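PDB 5TZJ: glycosyl transferase from Staphylococcus aureus, which is a family 2 glycosyl transferase that binds uridine-diphosphate-N-acetylglucosamine. Local coordinates for residues 228-233 and 245-249. Sequence-based numbering, arbitrary orientation.
Sequences IAVEIL and ILAEF
I228 lays its CG2 methyl over the middle of the F249 ring, 3.8 Å from the ring centroid and only 7° off the normal, a CH-pi contact. With F249 CG anti to its own backbone N (chi1 180°), the ring extends to meet I228, whose CD1 adds a second touch 3.6 Å from F249 CZ. Branching at CB suits the isoleucine to this double grip, and the same side chain also touches Q179 and L180 of helix 177-188. One residue on, the small methyl of A229 lets the forked L246 come close to the backbone: L246 CD1 lies 3.8 Å from A229 CA. These residues pair the end of helix 218-233 with helix 239-256 as an antiparallel helical hairpin, the local axes 10.1 Å apart and inclined at 156°, within the part of the chain that matches the glycosyl transferase TarS linker domain. I232 stands opposite L246, where the helices are in register, and its CB branch sends two arms to different neighbours: CG2 reaches I245 CG2 at 4.0 Å, while CD1 meets L246 CD1 and, more loosely, F249 CB. At the helix end L233 is long enough to turn its tip inward, bringing CD1 tightly against L246 CD2 at 3.5 Å.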
ATOM      1  N   ILE A 228      -0.490  -8.531   8.014  1.00 18.41           N
ATOM      2  CA  ILE A 228      -0.564  -7.153   8.501  1.00 17.79           C
ATOM      3  C   ILE A 228      -1.187  -7.101   9.880  1.00 16.23           C
ATOM      4  O   ILE A 228      -0.701  -6.394  10.761  1.00 19.58           O
ATOM      5  CB  ILE A 228      -1.321  -6.254   7.503  1.00 22.33           C
ATOM      6  CG1 ILE A 228      -0.431  -5.976   6.287  1.00 21.59           C
ATOM      7  CG2 ILE A 228      -1.598  -4.850   8.099  1.00 16.69           C
ATOM      8  CD1 ILE A 228      -1.264  -5.409   5.110  1.00 25.92           C
ATOM      9  N   ALA A 229      -2.267  -7.855  10.093  1.00 22.03           N
ATOM     10  CA  ALA A 229      -2.893  -7.871  11.405  1.00 23.18           C
ATOM     11  C   ALA A 229      -1.929  -8.450  12.437  1.00 24.62           C
ATOM     12  O   ALA A 229      -1.823  -7.929  13.545  1.00 23.56           O
ATOM     13  CB  ALA A 229      -4.217  -8.686  11.350  1.00 22.42           C
ATOM     14  N   VAL A 230      -1.198  -9.520  12.079  1.00 20.59           N
ATOM     15  CA  VAL A 230      -0.201 -10.065  13.004  1.00 22.51           C
ATOM     16  C   VAL A 230       0.885  -9.030  13.293  1.00 22.18           C
ATOM     17  O   VAL A 230       1.264  -8.800  14.450  1.00 21.40           O
ATOM     18  CB  VAL A 230       0.386 -11.365  12.418  1.00 25.23           C
ATOM     19  CG1 VAL A 230       1.605 -11.824  13.239  1.00 25.86           C
ATOM     20  CG2 VAL A 230      -0.735 -12.423  12.403  1.00 23.98           C
ATOM     21  N   GLU A 231       1.367  -8.364  12.245  1.00 20.67           N
ATOM     22  CA  GLU A 231       2.422  -7.369  12.408  1.00 25.08           C
ATOM     23  C   GLU A 231       2.007  -6.278  13.390  1.00 25.83           C
ATOM     24  O   GLU A 231       2.768  -5.943  14.310  1.00 24.30           O
ATOM     25  CB  GLU A 231       2.785  -6.762  11.046  1.00 23.80           C
ATOM     26  CG  GLU A 231       4.071  -6.026  11.079  1.00 27.15           C
ATOM     27  CD  GLU A 231       5.274  -6.999  11.231  1.00 33.13           C
ATOM     28  OE1 GLU A 231       6.211  -6.642  11.923  1.00 34.86           O
ATOM     29  OE2 GLU A 231       5.263  -8.132  10.673  1.00 36.65           O
ATOM     30  N   ILE A 232       0.810  -5.711  13.207  1.00 24.93           N
ATOM     31  CA  ILE A 232       0.359  -4.625  14.090  1.00 25.21           C
ATOM     32  C   ILE A 232       0.286  -5.109  15.532  1.00 21.57           C
ATOM     33  O   ILE A 232       0.797  -4.467  16.453  1.00 23.51           O
ATOM     34  CB  ILE A 232      -0.999  -4.072  13.622  1.00 24.28           C
ATOM     35  CG1 ILE A 232      -0.862  -3.300  12.285  1.00 22.24           C
ATOM     36  CG2 ILE A 232      -1.688  -3.200  14.739  1.00 24.06           C
ATOM     37  CD1 ILE A 232      -2.178  -3.182  11.484  1.00 22.63           C
ATOM     38  N   LEU A 233      -0.355  -6.249  15.743  1.00 20.51           N
ATOM     39  CA  LEU A 233      -0.584  -6.730  17.100  1.00 27.31           C
ATOM     40  C   LEU A 233       0.713  -7.151  17.772  1.00 28.53           C
ATOM     41  O   LEU A 233       0.782  -7.206  19.010  1.00 28.50           O
ATOM     42  CB  LEU A 233      -1.617  -7.866  17.053  1.00 29.11           C
ATOM     43  CG  LEU A 233      -3.015  -7.289  16.815  1.00 31.93           C
ATOM     44  CD1 LEU A 233      -3.998  -8.398  16.559  1.00 33.72           C
ATOM     45  CD2 LEU A 233      -3.454  -6.545  18.056  1.00 35.58           C
ATOM     46  N   ILE A 245      -4.704   1.101  15.834  1.00 20.93           N
ATOM     47  CA  ILE A 245      -4.120   1.023  14.481  1.00 20.64           C
ATOM     48  C   ILE A 245      -4.766  -0.102  13.657  1.00 21.03           C
ATOM     49  O   ILE A 245      -5.112   0.075  12.477  1.00 21.05           O
ATOM     50  CB  ILE A 245      -2.595   0.876  14.576  1.00 24.75           C
ATOM     51  CG1 ILE A 245      -2.002   2.185  15.114  1.00 24.43           C
ATOM     52  CG2 ILE A 245      -1.939   0.435  13.205  1.00 21.40           C
ATOM     53  CD1 ILE A 245      -0.634   1.934  15.770  1.00 25.75           C
ATOM     54  N   LEU A 246      -4.910  -1.281  14.237  1.00 22.53           N
ATOM     55  CA  LEU A 246      -5.611  -2.355  13.518  1.00 19.82           C
ATOM     56  C   LEU A 246      -7.014  -1.929  13.090  1.00 22.48           C
ATOM     57  O   LEU A 246      -7.405  -2.149  11.935  1.00 21.50           O
ATOM     58  CB  LEU A 246      -5.683  -3.585  14.386  1.00 21.01           C
ATOM     59  CG  LEU A 246      -6.144  -4.900  13.769  1.00 22.68           C
ATOM     60  CD1 LEU A 246      -5.467  -5.211  12.385  1.00 16.13           C
ATOM     61  CD2 LEU A 246      -5.779  -6.049  14.759  1.00 20.72           C
ATOM     62  N   ALA A 247      -7.781  -1.274  13.993  1.00 19.05           N
ATOM     63  CA  ALA A 247      -9.102  -0.799  13.604  1.00 22.01           C
ATOM     64  C   ALA A 247      -9.027   0.152  12.419  1.00 17.87           C
ATOM     65  O   ALA A 247      -9.818   0.035  11.482  1.00 18.40           O
ATOM     66  CB  ALA A 247      -9.816  -0.113  14.800  1.00 24.88           C
ATOM     67  N   GLU A 248      -8.076   1.099  12.432  1.00 19.22           N
ATOM     68  CA  GLU A 248      -7.959   2.023  11.301  1.00 19.63           C
ATOM     69  C   GLU A 248      -7.611   1.276  10.020  1.00 23.08           C
ATOM     70  O   GLU A 248      -8.082   1.650   8.927  1.00 23.02           O
ATOM     71  CB  GLU A 248      -6.882   3.095  11.530  1.00 20.07           C
ATOM     72  CG  GLU A 248      -7.308   4.212  12.460  1.00 36.89           C
ATOM     73  CD  GLU A 248      -8.700   4.794  12.145  1.00 44.80           C
ATOM     74  OE1 GLU A 248      -9.022   5.085  10.941  1.00 46.59           O
ATOM     75  OE2 GLU A 248      -9.461   4.952  13.129  1.00 44.64           O
ATOM     76  N   PHE A 249      -6.713   0.294  10.128  1.00 18.50           N
ATOM     77  CA  PHE A 249      -6.392  -0.512   8.957  1.00 20.92           C
ATOM     78  C   PHE A 249      -7.640  -1.228   8.453  1.00 20.78           C
ATOM     79  O   PHE A 249      -7.856  -1.340   7.240  1.00 18.38           O
ATOM     80  CB  PHE A 249      -5.280  -1.543   9.254  1.00 19.06           C
ATOM     81  CG  PHE A 249      -4.952  -2.385   8.035  1.00 18.20           C
ATOM     82  CD1 PHE A 249      -4.267  -1.826   6.963  1.00 18.65           C
ATOM     83  CD2 PHE A 249      -5.489  -3.652   7.894  1.00 20.62           C
ATOM     84  CE1 PHE A 249      -4.019  -2.572   5.786  1.00 20.59           C
ATOM     85  CE2 PHE A 249      -5.229  -4.400   6.729  1.00 23.66           C
ATOM     86  CZ  PHE A 249      -4.504  -3.851   5.687  1.00 21.98           C
TER